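Local coordinates for protein pullulanase (PDB 2WAN) that hydrolyses alpha-1,6-glucosidic linkages in pullulan and, as a debranching enzyme, probably in branched starch polysaccharides, at residues A[437-442]-A[503-508]; A[455-460]-A[535-540]; A[490-495]-A[548-553]; A[514-519]-A[528-533]. All coordinates share one frame; numbering follows the deposited sequence. Where two conformers were deposited one is given.

In the fold
All four contacts are largely buried and lie in the (beta/alpha)8 barrel, around its strands 435-438 and 547-552 and the long connection that leads to helix 529-543. Contact 3 lies nearest the centre of the chain and is bridged by waters and methyl groups. Contacts 2 and 4 share helix 529-543 on the outside of the barrel: contact 2 is mostly apolar, contact 4 turns on one arginine, and a hydrogen bond from Y457 to E518 joins them. Contact 1, richest in direct polar bonds across its segments, runs from buried rings to an exposed aspartate. It touches contacts 2 and 3, and backbone bonds tie contact 3 to contact 4.

Contact 1. Residues A[437-442]-A[503-508]; sequences EAHVRD and DTYNWG
H439 and Y505 meet tip to tip, the phenol OH standing over the centre of one imidazole face, 3.8 Å from H439 CD2. Their planes are 21° apart but slid, and the rings barely overlap. This is the tight part. Y505 OH donates to the syn lone pair of D442 OD1 (2.7 Å), with carboxylate and ring nearly coplanar. H439 NE2 donates to N506 O at 3.0 Å; the oxygen is close to the imidazole plane, while NE2 stands above the carbonyl plane. H439 CG is anti to the backbone N (chi1 -174°), and ND1 takes weak bonds from R441 N and D442 N, capping helix 440-444. With NE2 bonded and ND1 weakly so, the ring's rotation is probably restrained.

The outer end opens to solvent at D503. R441, extended as far as NE, rests CD on Y505 CD2 (3.8 Å), and its NH1 reaches the anti lone pair of D503 OD1 at 3.0 Å. Its NE forms a second salt bridge, to D797. From Y505 the chain reads YNWGYDP, the signature of type I pullulanases. This loop sits at the end of barrel strand 435-438, between helices 440-444 and 797-800, the latter touching Y505 and W507.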
loop_
_atom_site.group_PDB
_atom_site.type_symbol
_atom_site.label_atom_id
_atom_site.label_comp_id
_atom_site.label_asym_id
_atom_site.label_seq_id
_atom_site.Cartn_x
_atom_site.Cartn_y
_atom_site.Cartn_z
ATOM N N GLU A 437 6.760 -6.939 14.301
ATOM C CA GLU A 437 6.043 -7.749 13.294
ATOM C C GLU A 437 6.023 -9.236 13.661
ATOM O O GLU A 437 7.067 -9.823 13.955
ATOM C CB GLU A 437 6.675 -7.578 11.907
ATOM C CG GLU A 437 5.883 -8.281 10.775
ATOM C CD GLU A 437 6.569 -8.111 9.406
ATOM O OE1 GLU A 437 7.818 -8.149 9.332
ATOM O OE2 GLU A 437 5.857 -7.967 8.404
ATOM N N ALA A 438 4.845 -9.851 13.653
ATOM C CA ALA A 438 4.735 -11.276 13.999
ATOM C C ALA A 438 3.634 -11.966 13.196
ATOM O O ALA A 438 2.567 -11.399 12.986
ATOM C CB ALA A 438 4.459 -11.440 15.515
ATOM N N HIS A 439 3.913 -13.193 12.760
ATOM C CA HIS A 439 2.921 -14.085 12.140
ATOM C C HIS A 439 2.272 -14.947 13.223
ATOM O O HIS A 439 2.973 -15.457 14.098
ATOM C CB HIS A 439 3.681 -14.942 11.122
ATOM C CG HIS A 439 2.825 -15.828 10.270
ATOM N ND1 HIS A 439 2.337 -17.048 10.710
ATOM C CD2 HIS A 439 2.440 -15.711 8.980
ATOM C CE1 HIS A 439 1.659 -17.620 9.731
ATOM N NE2 HIS A 439 1.713 -16.836 8.669
ATOM N N VAL A 440 0.941 -15.087 13.193
ATOM C CA VAL A 440 0.242 -15.831 14.265
ATOM C C VAL A 440 0.737 -17.276 14.419
ATOM O O VAL A 440 0.858 -17.774 15.560
ATOM C CB VAL A 440 -1.297 -15.803 14.057
ATOM C CG1 VAL A 440 -2.015 -16.648 15.111
ATOM C CG2 VAL A 440 -1.820 -14.335 14.122
ATOM N N ARG A 441 1.007 -17.966 13.304
ATOM C CA ARG A 441 1.507 -19.332 13.426
ATOM C C ARG A 441 2.957 -19.325 13.956
ATOM O O ARG A 441 3.269 -20.014 14.940
ATOM C CB ARG A 441 1.430 -20.072 12.101
ATOM C CG ARG A 441 1.820 -21.546 12.233
ATOM C CD ARG A 441 1.616 -22.326 10.935
ATOM N NE ARG A 441 2.083 -23.713 11.078
ATOM C CZ ARG A 441 1.360 -24.724 11.572
ATOM N NH1 ARG A 441 0.095 -24.540 11.979
ATOM N NH2 ARG A 441 1.906 -25.943 11.660
ATOM N N ASP A 442 3.824 -18.509 13.355
ATOM C CA ASP A 442 5.254 -18.512 13.760
ATOM C C ASP A 442 5.426 -18.290 15.251
ATOM O O ASP A 442 6.305 -18.887 15.895
ATOM C CB ASP A 442 6.055 -17.384 13.104
ATOM C CG ASP A 442 6.116 -17.458 11.606
ATOM O OD1 ASP A 442 5.615 -18.414 10.994
ATOM O OD2 ASP A 442 6.695 -16.513 11.026
ATOM N N ASP A 503 -2.931 -26.779 9.124
ATOM C CA ASP A 503 -1.516 -26.691 9.472
ATOM C C ASP A 503 -0.577 -26.541 8.273
ATOM O O ASP A 503 0.647 -26.618 8.427
ATOM C CB ASP A 503 -1.103 -27.847 10.390
ATOM C CG ASP A 503 -1.874 -27.845 11.700
ATOM O OD1 ASP A 503 -1.855 -26.812 12.420
ATOM O OD2 ASP A 503 -2.515 -28.873 12.005
ATOM N N THR A 504 -1.126 -26.317 7.081
ATOM C CA THR A 504 -0.258 -25.917 5.985
ATOM C C THR A 504 0.199 -24.488 6.284
ATOM O O THR A 504 -0.435 -23.783 7.081
ATOM C CB THR A 504 -0.894 -26.068 4.587
ATOM O OG1 THR A 504 -2.092 -25.299 4.510
ATOM C CG2 THR A 504 -1.206 -27.545 4.281
ATOM N N TYR A 505 1.316 -24.089 5.689
ATOM C CA TYR A 505 1.928 -22.805 6.008
ATOM C C TYR A 505 1.720 -21.758 4.919
ATOM O O TYR A 505 2.068 -21.995 3.776
ATOM C CB TYR A 505 3.445 -22.982 6.234
ATOM C CG TYR A 505 4.016 -21.697 6.781
ATOM C CD1 TYR A 505 4.457 -20.670 5.928
ATOM C CD2 TYR A 505 4.021 -21.471 8.154
ATOM C CE1 TYR A 505 4.922 -19.460 6.443
ATOM C CE2 TYR A 505 4.475 -20.262 8.685
ATOM C CZ TYR A 505 4.923 -19.274 7.836
ATOM O OH TYR A 505 5.374 -18.091 8.373
ATOM N N ASN A 506 1.234 -20.566 5.272
ATOM C CA ASN A 506 1.308 -19.445 4.339
ATOM C C ASN A 506 1.335 -18.096 5.062
ATOM O O ASN A 506 0.682 -17.925 6.098
ATOM C CB ASN A 506 0.141 -19.469 3.332
ATOM C CG ASN A 506 0.445 -18.702 2.045
ATOM O OD1 ASN A 506 0.376 -17.462 1.993
ATOM N ND2 ASN A 506 0.756 -19.452 0.982
ATOM N N TRP A 507 2.057 -17.130 4.503
ATOM C CA TRP A 507 2.009 -15.756 5.031
ATOM C C TRP A 507 0.622 -15.116 4.953
ATOM O O TRP A 507 0.276 -14.315 5.820
ATOM C CB TRP A 507 2.973 -14.816 4.308
ATOM C CG TRP A 507 4.414 -14.961 4.673
ATOM C CD1 TRP A 507 4.938 -15.605 5.765
ATOM C CD2 TRP A 507 5.520 -14.406 3.959
ATOM N NE1 TRP A 507 6.306 -15.509 5.752
ATOM C CE2 TRP A 507 6.690 -14.766 4.664
ATOM C CE3 TRP A 507 5.638 -13.650 2.780
ATOM C CZ2 TRP A 507 7.974 -14.413 4.219
ATOM C CZ3 TRP A 507 6.921 -13.286 2.341
ATOM C CH2 TRP A 507 8.068 -13.673 3.061
ATOM N N GLY A 508 -0.132 -15.426 3.896
ATOM C CA GLY A 508 -1.488 -14.905 3.746
ATOM C C GLY A 508 -1.683 -13.703 2.841
ATOM O O GLY A 508 -2.661 -12.948 3.015
#

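Contact 2. Residues A[455-460]-A[535-540]; sequences GKYLAF and KQLIQS
F460 and L537 bring the two backbones nearest, CA to CA 5.4 Å, where a 3-10 turn at 457-460 comes up against a regular helical stretch, 535-540. Within the turn F460 N bonds to Y457 O and A459 N to K456 O. L537 carries the side-chain contact. Its CG is anti to the backbone N (chi1 176°), and the side chain lies beside that of F460, pointing the same way. L537 CD1 lies over one face of the F460 ring, a CH-pi contact 3.9 Å from the ring centroid and 29° off the normal. L537 CD1 also meets the edge of the Y457 ring, 4.0 Å from Y457 CD1. Helix 529-543, which holds L537, is the barrel helix that leads into strand 547-552, while the turn belongs to the connection between helices 440-444 and 474-481. Further along, S540 has two conformers; in one, OG donates to F460 O at 2.7 Å, in the carbonyl plane on a lone pair, so the bond may not be permanent. Where both residues are partly exposed, L458 CD2 touches Q536 OE1 (3.5 Å). The F460 ring also stacks on F443, and Y457 OH bonds to E518 O.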
loop_
_atom_site.group_PDB
_atom_site.type_symbol
_atom_site.label_atom_id
_atom_site.label_comp_id
_atom_site.label_asym_id
_atom_site.label_seq_id
_atom_site.Cartn_x
_atom_site.Cartn_y
_atom_site.Cartn_z
ATOM N N GLY A 455 0.239 -22.183 17.305
ATOM C CA GLY A 455 -0.079 -21.668 15.978
ATOM C C GLY A 455 -1.401 -20.915 15.878
ATOM O O GLY A 455 -1.847 -20.604 14.764
ATOM N N LYS A 456 -1.993 -20.568 17.025
ATOM C CA LYS A 456 -3.367 -20.036 17.084
ATOM C C LYS A 456 -3.465 -18.644 17.715
ATOM O O LYS A 456 -2.599 -18.254 18.495
ATOM C CB LYS A 456 -4.264 -20.983 17.891
ATOM C CG LYS A 456 -4.249 -22.438 17.368
ATOM C CD LYS A 456 -5.001 -22.564 16.034
ATOM C CE LYS A 456 -5.119 -24.047 15.622
ATOM N NZ LYS A 456 -5.787 -24.176 14.305
ATOM N N TYR A 457 -4.524 -17.905 17.379
ATOM C CA TYR A 457 -4.785 -16.614 18.027
ATOM C C TYR A 457 -4.686 -16.744 19.543
ATOM O O TYR A 457 -4.146 -15.851 20.204
ATOM C CB TYR A 457 -6.184 -16.058 17.703
ATOM C CG TYR A 457 -6.494 -15.837 16.235
ATOM C CD1 TYR A 457 -5.712 -14.989 15.439
ATOM C CD2 TYR A 457 -7.605 -16.458 15.650
ATOM C CE1 TYR A 457 -6.036 -14.764 14.102
ATOM C CE2 TYR A 457 -7.932 -16.245 14.304
ATOM C CZ TYR A 457 -7.132 -15.402 13.538
ATOM O OH TYR A 457 -7.445 -15.200 12.206
ATOM N N LEU A 458 -5.255 -17.818 20.097
ATOM C CA LEU A 458 -5.365 -17.937 21.556
ATOM C C LEU A 458 -4.021 -18.059 22.269
ATOM O O LEU A 458 -3.949 -17.823 23.478
ATOM C CB LEU A 458 -6.295 -19.103 21.984
ATOM C CG LEU A 458 -7.787 -18.872 21.704
ATOM C CD1 LEU A 458 -8.578 -20.010 22.341
ATOM C CD2 LEU A 458 -8.283 -17.529 22.250
ATOM N N ALA A 459 -2.959 -18.431 21.547
ATOM C CA ALA A 459 -1.627 -18.448 22.160
ATOM C C ALA A 459 -1.271 -17.085 22.771
ATOM O O ALA A 459 -0.580 -17.029 23.780
ATOM C CB ALA A 459 -0.557 -18.895 21.148
ATOM N N PHE A 460 -1.770 -15.995 22.165
ATOM C CA PHE A 460 -1.534 -14.628 22.655
ATOM C C PHE A 460 -2.293 -14.273 23.935
ATOM O O PHE A 460 -2.141 -13.161 24.462
ATOM C CB PHE A 460 -1.915 -13.607 21.572
ATOM C CG PHE A 460 -0.914 -13.487 20.453
ATOM C CD1 PHE A 460 -0.862 -14.431 19.423
ATOM C CD2 PHE A 460 -0.050 -12.394 20.396
ATOM C CE1 PHE A 460 0.064 -14.307 18.378
ATOM C CE2 PHE A 460 0.887 -12.267 19.350
ATOM C CZ PHE A 460 0.932 -13.205 18.334
ATOM N N LYS A 535 -10.688 -11.569 18.744
ATOM C CA LYS A 535 -10.990 -10.527 19.733
ATOM C C LYS A 535 -10.252 -10.794 21.040
ATOM O O LYS A 535 -9.785 -9.851 21.672
ATOM C CB LYS A 535 -12.508 -10.397 19.987
ATOM C CG LYS A 535 -13.274 -9.819 18.818
ATOM C CD LYS A 535 -14.797 -9.816 19.089
ATOM C CE LYS A 535 -15.517 -9.137 17.924
ATOM N NZ LYS A 535 -17.006 -9.324 18.020
ATOM N N GLN A 536 -10.151 -12.069 21.456
ATOM C CA GLN A 536 -9.441 -12.399 22.695
ATOM C C GLN A 536 -7.960 -12.082 22.581
ATOM O O GLN A 536 -7.365 -11.614 23.542
ATOM C CB GLN A 536 -9.661 -13.865 23.089
ATOM C CG GLN A 536 -11.092 -14.106 23.554
ATOM C CD GLN A 536 -11.384 -15.578 23.806
ATOM O OE1 GLN A 536 -11.508 -16.371 22.877
ATOM N NE2 GLN A 536 -11.517 -15.937 25.069
ATOM N N LEU A 537 -7.374 -12.330 21.407
ATOM C CA LEU A 537 -5.968 -11.923 21.166
ATOM C C LEU A 537 -5.795 -10.408 21.397
ATOM O O LEU A 537 -4.899 -9.962 22.134
ATOM C CB LEU A 537 -5.517 -12.306 19.752
ATOM C CG LEU A 537 -4.106 -11.891 19.276
ATOM C CD1 LEU A 537 -3.660 -12.782 18.112
ATOM C CD2 LEU A 537 -4.032 -10.430 18.802
ATOM N N ILE A 538 -6.650 -9.632 20.744
ATOM C CA ILE A 538 -6.608 -8.165 20.832
ATOM C C ILE A 538 -6.859 -7.698 22.270
ATOM O O ILE A 538 -6.130 -6.849 22.790
ATOM C CB ILE A 538 -7.613 -7.556 19.832
ATOM C CG1 ILE A 538 -7.170 -7.887 18.404
ATOM C CG2 ILE A 538 -7.792 -6.016 20.042
ATOM C CD1 ILE A 538 -8.310 -7.764 17.374
ATOM N N GLN A 539 -7.867 -8.273 22.912
ATOM C CA GLN A 539 -8.168 -7.963 24.314
ATOM C C GLN A 539 -6.965 -8.199 25.227
ATOM O O GLN A 539 -6.648 -7.364 26.110
ATOM C CB GLN A 539 -9.370 -8.801 24.769
ATOM C CG GLN A 539 -9.839 -8.561 26.180
ATOM C CD GLN A 539 -11.053 -9.420 26.508
ATOM O OE1 GLN A 539 -11.119 -10.612 26.151
ATOM N NE2 GLN A 539 -12.006 -8.831 27.206
ATOM N N SER A 540 -6.299 -9.334 25.019
ATOM C CA SER A 540 -5.154 -9.739 25.834
ATOM C C SER A 540 -4.000 -8.758 25.708
ATOM O O SER A 540 -3.402 -8.361 26.699
ATOM C CB SER A 540 -4.653 -11.132 25.418
ATOM O OG SER A 540 -3.509 -11.504 26.177
#

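Contact 3. Residues A[490-495]-A[548-553]; sequences PVEEFN and VNMDVV
P490 and D551 come closest in the backbone, CA to CA 5.1 Å, yet no direct polar bond joins the segments. Van der Waals packing comes first. P490 lies against the D551 side chain, P490 CD to D551 OD2 3.6 Å, and P490 CG makes an apolar contact with V553 CG2. M550 bends at its last torsion (chi3 61°), which turns CE toward the other segment; this methyl has an apolar contact with V491 CG2 at 3.8 Å and touches E492 CG at 3.6 Å, both side chains crossing M550 at about a right angle. The E492 chain, extended beyond CG, carries its carboxylate to V552, with OE2 3.5 Å from V552 CG1.

The polar contacts run through three waters. One sits between V491 N and D551 O. A second accepts from E492 N at 3.0 Å and donates to D551 O, so two waters gather at one carbonyl. The third accepts from V553 N and donates to E492 OE1 at 2.8 Å.

Further polar partners lie beyond the segments: D551 OD1 forms a salt bridge with R620 on the next barrel strand, and OD2 is hydrogen-bonded to Y509 OH. W610 of helix 597-614 touches both E492 and M550. D551-V553 begin DVVYNH, the first conserved region of alpha-amylase family enzymes.

Waters link segment 490-495 to the barrel strand, and the buried amides V491 N, E492 N and V553 N each keep an acceptor; the E492 carboxylate, which lies near the methyls of M550 and V552, takes a water at OE1 that probably offsets part of the cost of burial.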
loop_
_atom_site.group_PDB
_atom_site.type_symbol
_atom_site.label_atom_id
_atom_site.label_comp_id
_atom_site.label_asym_id
_atom_site.label_seq_id
_atom_site.Cartn_x
_atom_site.Cartn_y
_atom_site.Cartn_z
ATOM N N PRO A 490 -0.988 -11.074 7.772
ATOM C CA PRO A 490 -2.433 -11.073 7.445
ATOM C C PRO A 490 -3.338 -12.057 8.199
ATOM O O PRO A 490 -3.141 -13.286 8.156
ATOM C CB PRO A 490 -2.433 -11.350 5.951
ATOM C CG PRO A 490 -1.212 -10.556 5.500
ATOM C CD PRO A 490 -0.160 -10.889 6.560
ATOM N N VAL A 491 -4.320 -11.490 8.888
ATOM C CA VAL A 491 -5.386 -12.288 9.528
ATOM C C VAL A 491 -6.764 -12.118 8.851
ATOM O O VAL A 491 -7.755 -12.670 9.324
ATOM C CB VAL A 491 -5.468 -12.048 11.055
ATOM C CG1 VAL A 491 -4.123 -12.399 11.740
ATOM C CG2 VAL A 491 -5.933 -10.602 11.383
ATOM N N GLU A 492 -6.847 -11.339 7.773
ATOM C CA GLU A 492 -8.070 -11.363 6.944
ATOM C C GLU A 492 -8.016 -12.614 6.072
ATOM O O GLU A 492 -7.000 -12.881 5.413
ATOM C CB GLU A 492 -8.200 -10.118 6.075
ATOM C CG GLU A 492 -8.349 -8.845 6.900
ATOM C CD GLU A 492 -8.387 -7.573 6.079
ATOM O OE1 GLU A 492 -8.008 -7.591 4.880
ATOM O OE2 GLU A 492 -8.782 -6.534 6.667
ATOM N N GLU A 493 -9.118 -13.373 6.085
ATOM C CA GLU A 493 -9.250 -14.651 5.378
ATOM C C GLU A 493 -8.613 -14.682 3.987
ATOM O O GLU A 493 -8.959 -13.886 3.103
ATOM C CB GLU A 493 -10.737 -15.020 5.237
ATOM C CG GLU A 493 -10.975 -16.391 4.593
ATOM C CD GLU A 493 -10.788 -17.563 5.535
ATOM O OE1 GLU A 493 -10.523 -17.358 6.735
ATOM O OE2 GLU A 493 -10.872 -18.719 5.058
ATOM N N PHE A 494 -7.700 -15.626 3.818
ATOM C CA PHE A 494 -6.998 -15.804 2.558
ATOM C C PHE A 494 -7.212 -17.207 1.974
ATOM O O PHE A 494 -7.671 -18.127 2.663
ATOM C CB PHE A 494 -5.502 -15.431 2.691
ATOM C CG PHE A 494 -4.788 -16.076 3.856
ATOM C CD1 PHE A 494 -4.248 -17.355 3.731
ATOM C CD2 PHE A 494 -4.621 -15.391 5.078
ATOM C CE1 PHE A 494 -3.568 -17.959 4.793
ATOM C CE2 PHE A 494 -3.935 -15.988 6.140
ATOM C CZ PHE A 494 -3.408 -17.274 6.002
ATOM N N ASN A 495 -6.867 -17.373 0.700
ATOM C CA ASN A 495 -7.253 -18.574 -0.044
ATOM C C ASN A 495 -6.299 -19.770 0.066
ATOM O O ASN A 495 -6.712 -20.923 -0.142
ATOM C CB ASN A 495 -7.465 -18.189 -1.520
ATOM C CG ASN A 495 -8.079 -19.314 -2.336
ATOM O OD1 ASN A 495 -9.255 -19.672 -2.149
ATOM N ND2 ASN A 495 -7.275 -19.906 -3.223
ATOM N N VAL A 548 -2.457 -3.385 18.510
ATOM C CA VAL A 548 -2.455 -4.326 17.376
ATOM C C VAL A 548 -2.665 -3.578 16.061
ATOM O O VAL A 548 -3.704 -2.933 15.855
ATOM C CB VAL A 548 -3.576 -5.378 17.508
ATOM C CG1 VAL A 548 -3.613 -6.298 16.254
ATOM C CG2 VAL A 548 -3.377 -6.207 18.770
ATOM N N ASN A 549 -1.679 -3.690 15.171
ATOM C CA ASN A 549 -1.787 -3.176 13.809
ATOM C C ASN A 549 -1.962 -4.351 12.850
ATOM O O ASN A 549 -1.172 -5.296 12.878
ATOM C CB ASN A 549 -0.515 -2.399 13.409
ATOM C CG ASN A 549 -0.320 -1.106 14.203
ATOM O OD1 ASN A 549 -1.215 -0.657 14.917
ATOM N ND2 ASN A 549 0.870 -0.511 14.085
ATOM N N MET A 550 -2.976 -4.303 11.998
ATOM C CA MET A 550 -3.158 -5.387 11.023
ATOM C C MET A 550 -2.440 -5.123 9.713
ATOM O O MET A 550 -2.668 -4.096 9.088
ATOM C CB MET A 550 -4.654 -5.605 10.756
ATOM C CG MET A 550 -5.352 -6.401 11.862
ATOM S SD MET A 550 -7.164 -6.490 11.598
ATOM C CE MET A 550 -7.271 -7.352 10.019
ATOM N N ASP A 551 -1.610 -6.075 9.287
ATOM C CA ASP A 551 -1.148 -6.131 7.874
ATOM C C ASP A 551 -2.377 -6.451 7.015
ATOM O O ASP A 551 -3.050 -7.457 7.249
ATOM C CB ASP A 551 -0.096 -7.236 7.760
ATOM C CG ASP A 551 0.647 -7.240 6.439
ATOM O OD1 ASP A 551 0.153 -6.690 5.432
ATOM O OD2 ASP A 551 1.764 -7.803 6.419
ATOM N N VAL A 552 -2.697 -5.580 6.061
ATOM C CA VAL A 552 -3.881 -5.769 5.191
ATOM C C VAL A 552 -3.508 -5.649 3.716
ATOM O O VAL A 552 -2.630 -4.855 3.343
ATOM C CB VAL A 552 -5.033 -4.774 5.560
ATOM C CG1 VAL A 552 -5.639 -5.131 6.947
ATOM C CG2 VAL A 552 -4.511 -3.330 5.569
ATOM N N VAL A 553 -4.183 -6.440 2.886
ATOM C CA VAL A 553 -3.807 -6.636 1.492
ATOM C C VAL A 553 -4.979 -6.258 0.570
ATOM O O VAL A 553 -5.449 -7.083 -0.227
ATOM C CB VAL A 553 -3.347 -8.105 1.251
ATOM C CG1 VAL A 553 -2.636 -8.277 -0.103
ATOM C CG2 VAL A 553 -2.431 -8.601 2.424
HETATM O O HOH W 1 -3.433 -8.783 9.834
HETATM O O HOH W 2 -5.088 -9.199 6.618
HETATM O O HOH W 3 -5.739 -8.700 3.719
#

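Contact 4. Residues A[514-519]-A[528-533]; sequences YNVPEG and TARITE
In the long connection between barrel strand 485-488 and helix 529-543, R530 in the first turn of the helix reaches back to P517 and G519. NH1 donates to P517 O at 3.1 Å, approaching nearly along the C=O axis (164°), with the oxygen tilted slightly from the guanidinium plane. The side chain leaves the helix with CG in the crowded position between the backbone N and the carbonyl carbon (chi1 61°), then bends at chi3, which turns NE aside. The flat head lies against the chain: G519 CA is over one face, offset toward the rim, 3.5 Å from R530 CZ. G519 N and R530 NH1 are close but both are donors and do not bond each other; G519 N has E493 OE1 as its acceptor.

The chain changes direction at 514-516 after strand 511-513, the partner of strand 492-494 in a two-stranded antiparallel sheet. Backbone bonds join E493 N to V516 O and E518 N to V491 O, and probably help to hold P517 in place.

Apolar contacts line the base of R530 and the helix; V516 CG1, 3.8 Å from R530 CD, also comes near NH1. The P517 ring packs on the helix, P517 CB on R530 CB at 4.1 Å and P517 CD on I531 CG1 at 4.2 Å. Y614 of helix 597-614 touches both P517 and I531. R530 NH1 also forms salt bridges with E499 and E493, and NH2 donates to P525 O. The E518 carboxylate stays apart from R530, its OE1 taking F494 N.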
loop_
_atom_site.group_PDB
_atom_site.type_symbol
_atom_site.label_atom_id
_atom_site.label_comp_id
_atom_site.label_asym_id
_atom_site.label_seq_id
_atom_site.Cartn_x
_atom_site.Cartn_y
_atom_site.Cartn_z
ATOM N N TYR A 514 -12.303 -10.339 2.937
ATOM C CA TYR A 514 -11.617 -9.254 3.650
ATOM C C TYR A 514 -12.127 -8.965 5.055
ATOM O O TYR A 514 -11.390 -8.405 5.874
ATOM C CB TYR A 514 -11.646 -7.964 2.833
ATOM C CG TYR A 514 -10.716 -7.961 1.631
ATOM C CD1 TYR A 514 -9.345 -7.707 1.783
ATOM C CD2 TYR A 514 -11.213 -8.188 0.351
ATOM C CE1 TYR A 514 -8.494 -7.688 0.690
ATOM C CE2 TYR A 514 -10.359 -8.179 -0.757
ATOM C CZ TYR A 514 -8.997 -7.923 -0.565
ATOM O OH TYR A 514 -8.134 -7.902 -1.637
ATOM N N ASN A 515 -13.380 -9.325 5.337
ATOM C CA ASN A 515 -14.008 -8.946 6.607
ATOM C C ASN A 515 -14.226 -10.114 7.561
ATOM O O ASN A 515 -15.041 -10.037 8.490
ATOM C CB ASN A 515 -15.309 -8.208 6.302
ATOM C CG ASN A 515 -15.044 -6.990 5.475
ATOM O OD1 ASN A 515 -14.299 -6.105 5.913
ATOM N ND2 ASN A 515 -15.575 -6.956 4.257
ATOM N N VAL A 516 -13.462 -11.178 7.325
ATOM C CA VAL A 516 -13.538 -12.430 8.097
ATOM C C VAL A 516 -12.128 -12.775 8.607
ATOM O O VAL A 516 -11.176 -12.690 7.842
ATOM C CB VAL A 516 -14.041 -13.620 7.216
ATOM C CG1 VAL A 516 -14.074 -14.940 7.999
ATOM C CG2 VAL A 516 -15.434 -13.305 6.574
ATOM N N PRO A 517 -11.993 -13.169 9.898
ATOM C CA PRO A 517 -10.702 -13.631 10.409
ATOM C C PRO A 517 -10.281 -14.949 9.778
ATOM O O PRO A 517 -11.124 -15.828 9.547
ATOM C CB PRO A 517 -10.977 -13.855 11.907
ATOM C CG PRO A 517 -12.150 -12.973 12.208
ATOM C CD PRO A 517 -13.005 -13.128 10.977
ATOM N N GLU A 518 -8.984 -15.087 9.506
ATOM C CA GLU A 518 -8.453 -16.352 8.995
ATOM C C GLU A 518 -8.804 -17.549 9.895
ATOM O O GLU A 518 -8.509 -17.546 11.096
ATOM C CB GLU A 518 -6.940 -16.256 8.792
ATOM C CG GLU A 518 -6.304 -17.603 8.384
ATOM C CD GLU A 518 -6.856 -18.167 7.084
ATOM O OE1 GLU A 518 -7.226 -17.377 6.190
ATOM O OE2 GLU A 518 -6.903 -19.434 6.926
ATOM N N GLY A 519 -9.388 -18.586 9.292
ATOM C CA GLY A 519 -9.850 -19.757 10.046
ATOM C C GLY A 519 -8.747 -20.638 10.590
ATOM O O GLY A 519 -8.882 -21.234 11.667
ATOM N N THR A 528 -18.381 -18.974 14.569
ATOM C CA THR A 528 -17.834 -17.701 15.018
ATOM C C THR A 528 -16.655 -17.806 15.984
ATOM O O THR A 528 -16.239 -16.784 16.524
ATOM C CB THR A 528 -18.921 -16.818 15.659
ATOM O OG1 THR A 528 -19.459 -17.492 16.812
ATOM C CG2 THR A 528 -20.027 -16.537 14.665
ATOM N N ALA A 529 -16.122 -19.003 16.226
ATOM C CA ALA A 529 -14.940 -19.127 17.105
ATOM C C ALA A 529 -13.797 -18.246 16.611
ATOM O O ALA A 529 -13.071 -17.660 17.414
ATOM C CB ALA A 529 -14.471 -20.566 17.224
ATOM N N ARG A 530 -13.634 -18.154 15.295
ATOM C CA ARG A 530 -12.551 -17.323 14.733
ATOM C C ARG A 530 -12.697 -15.843 15.119
ATOM O O ARG A 530 -11.692 -15.144 15.294
ATOM C CB ARG A 530 -12.494 -17.464 13.226
ATOM C CG ARG A 530 -13.778 -17.014 12.522
ATOM C CD ARG A 530 -13.632 -17.248 11.032
ATOM N NE ARG A 530 -13.755 -18.658 10.621
ATOM C CZ ARG A 530 -13.271 -19.146 9.480
ATOM N NH1 ARG A 530 -12.545 -18.384 8.646
ATOM N NH2 ARG A 530 -13.505 -20.410 9.172
ATOM N N ILE A 531 -13.947 -15.386 15.255
ATOM C CA ILE A 531 -14.229 -13.993 15.626
ATOM C C ILE A 531 -13.874 -13.778 17.096
ATOM O O ILE A 531 -13.087 -12.881 17.423
ATOM C CB ILE A 531 -15.695 -13.613 15.343
ATOM C CG1 ILE A 531 -16.005 -13.789 13.847
ATOM C CG2 ILE A 531 -15.977 -12.159 15.801
ATOM C CD1 ILE A 531 -17.446 -13.364 13.437
ATOM N N THR A 532 -14.433 -14.624 17.974
ATOM C CA THR A 532 -14.193 -14.503 19.406
ATOM C C THR A 532 -12.705 -14.622 19.750
ATOM O O THR A 532 -12.189 -13.854 20.567
ATOM C CB THR A 532 -14.993 -15.569 20.165
ATOM O OG1 THR A 532 -16.383 -15.364 19.865
ATOM C CG2 THR A 532 -14.759 -15.442 21.682
ATOM N N GLU A 533 -12.019 -15.567 19.104
ATOM C CA GLU A 533 -10.624 -15.824 19.447
ATOM C C GLU A 533 -9.691 -14.711 19.025
ATOM O O GLU A 533 -8.763 -14.402 19.754
ATOM C CB GLU A 533 -10.149 -17.194 18.936
ATOM C CG GLU A 533 -10.882 -18.332 19.714
ATOM C CD GLU A 533 -10.726 -19.708 19.099
ATOM O OE1 GLU A 533 -9.882 -19.877 18.201
ATOM O OE2 GLU A 533 -11.462 -20.646 19.520
#